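Local coordinates for protein cytochrome c, mono-and diheme variant (PDB 7C90) that probably carries electrons through a covalently bound heme c, as a cytochrome cL of the methanol oxidation system in a marine methylotrophic bacterium, at residues N137-T140 with K141-L145. Residues are numbered along the deposited sequence; the frame is centred on the assembly and turned at random.
Sequences NNLT and KDEIL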
loop_
_atom_site.group_PDB
_atom_site.type_symbol
_atom_site.label_atom_id
_atom_site.label_comp_id
_atom_site.label_asym_id
_atom_site.label_seq_id
_atom_site.Cartn_x
_atom_site.Cartn_y
_atom_site.Cartn_z
ATOM N N ASN A 137 -16.970 5.494 -10.802
ATOM C CA ASN A 137 -18.139 5.764 -9.916
ATOM C C ASN A 137 -17.856 6.930 -8.969
ATOM O O ASN A 137 -18.821 7.444 -8.390
ATOM C CB ASN A 137 -18.599 4.496 -9.196
ATOM C CG ASN A 137 -19.566 3.722 -10.056
ATOM O OD1 ASN A 137 -20.254 4.311 -10.877
ATOM N ND2 ASN A 137 -19.598 2.412 -9.909
ATOM N N ASN A 138 -16.600 7.335 -8.814
ATOM C CA ASN A 138 -16.150 8.334 -7.818
ATOM C C ASN A 138 -16.079 9.732 -8.448
ATOM O O ASN A 138 -16.237 10.708 -7.692
ATOM C CB ASN A 138 -14.778 7.977 -7.254
ATOM C CG ASN A 138 -14.769 6.696 -6.458
ATOM O OD1 ASN A 138 -15.826 6.226 -6.034
ATOM N ND2 ASN A 138 -13.582 6.156 -6.240
ATOM N N LEU A 139 -15.765 9.812 -9.749
ATOM C CA LEU A 139 -15.425 11.054 -10.484
ATOM C C LEU A 139 -16.152 11.067 -11.825
ATOM O O LEU A 139 -16.234 10.006 -12.433
ATOM C CB LEU A 139 -13.923 11.089 -10.744
ATOM C CG LEU A 139 -13.016 11.047 -9.523
ATOM C CD1 LEU A 139 -11.578 11.023 -9.950
ATOM C CD2 LEU A 139 -13.278 12.219 -8.599
ATOM N N THR A 140 -16.657 12.227 -12.257
ATOM C CA THR A 140 -17.141 12.434 -13.644
ATOM C C THR A 140 -15.945 12.396 -14.604
ATOM O O THR A 140 -14.752 12.611 -14.167
ATOM C CB THR A 140 -17.925 13.743 -13.836
ATOM O OG1 THR A 140 -16.981 14.820 -13.778
ATOM C CG2 THR A 140 -19.029 13.935 -12.815
ATOM N N LYS A 141 -16.235 12.160 -15.874
ATOM C CA LYS A 141 -15.220 12.188 -16.954
ATOM C C LYS A 141 -14.576 13.577 -17.002
ATOM O O LYS A 141 -13.353 13.641 -17.104
ATOM C CB LYS A 141 -15.860 11.778 -18.271
ATOM C CG LYS A 141 -16.162 10.289 -18.356
ATOM C CD LYS A 141 -16.469 9.842 -19.765
ATOM C CE LYS A 141 -17.928 10.023 -20.114
ATOM N NZ LYS A 141 -18.775 9.084 -19.333
ATOM N N ASP A 142 -15.352 14.642 -16.807
ATOM C CA ASP A 142 -14.812 16.023 -16.817
ATOM C C ASP A 142 -13.842 16.194 -15.652
ATOM O O ASP A 142 -12.810 16.851 -15.842
ATOM C CB ASP A 142 -15.924 17.071 -16.737
ATOM C CG ASP A 142 -15.417 18.454 -17.107
ATOM O OD1 ASP A 142 -15.030 18.621 -18.283
ATOM O OD2 ASP A 142 -15.360 19.334 -16.203
ATOM N N GLU A 143 -14.161 15.623 -14.485
ATOM C CA GLU A 143 -13.292 15.717 -13.291
ATOM C C GLU A 143 -11.992 14.951 -13.537
ATOM O O GLU A 143 -10.927 15.444 -13.182
ATOM C CB GLU A 143 -14.024 15.215 -12.056
ATOM C CG GLU A 143 -15.107 16.153 -11.581
ATOM C CD GLU A 143 -15.940 15.576 -10.441
ATOM O OE1 GLU A 143 -16.237 14.328 -10.437
ATOM O OE2 GLU A 143 -16.281 16.367 -9.544
ATOM N N ILE A 144 -12.065 13.798 -14.179
ATOM C CA ILE A 144 -10.845 13.013 -14.524
ATOM C C ILE A 144 -9.951 13.851 -15.443
ATOM O O ILE A 144 -8.736 13.914 -15.191
ATOM C CB ILE A 144 -11.239 11.648 -15.111
ATOM C CG1 ILE A 144 -11.856 10.759 -14.025
ATOM C CG2 ILE A 144 -10.053 10.958 -15.783
ATOM C CD1 ILE A 144 -12.548 9.517 -14.572
ATOM N N LEU A 145 -10.510 14.520 -16.444
ATOM C CA LEU A 145 -9.688 15.337 -17.381
ATOM C C LEU A 145 -9.054 16.523 -16.631
ATOM O O LEU A 145 -7.933 16.884 -16.940
ATOM C CB LEU A 145 -10.554 15.818 -18.546
ATOM C CG LEU A 145 -11.126 14.717 -19.424
ATOM C CD1 LEU A 145 -12.082 15.293 -20.457
ATOM C CD2 LEU A 145 -9.999 13.972 -20.101
HETATM O O HOH W 1 -16.815 13.892 -7.591
#
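Thr140 holds OG1 between its own backbone N and carbonyl carbon (chi1 72°), facing into the first turn of the helix, while Glu143 sets CG beside its backbone N and then runs extended (chi2 174°), which carries the carboxylate back over the threonine. Two reciprocal bonds result. Glu143 N donates to Thr140 OG1 at 3.0 Å, and Thr140 N donates to Glu143 OE1 at 2.8 Å, nearly straight and meeting the oxygen on its anti side, slightly out of the carboxylate plane. This is a capping box, with Thr140 as N-cap of helix 141-153; the first regular helical bond follows, from Ile144 N to Thr140 O at 2.9 Å. The box is compact: Glu143 CG lies 3.2 Å from Thr140 OG1. A water bridges the same carboxylate to the preceding loop, donating to Glu143 OE1 at 2.9 Å and, over a longer bond, to Asn138 O, which also accepts from Thr86 of a second subunit. With an alanine at Glu143, Thr140 N would probably lose its acceptor and the water its bond to OE1. Next to the box, Leu139 CB packs against Ile144 CG1 at 3.9 Å; Leu139 also touches the heme, and Ile144 packs against Phe121, Ile124 and Tyr125 of helix 117-126. On the helix's first turn, Asp142 OD1 bonds to Tyr70 and Thr56, and Lys141 NZ reaches Leu47 O.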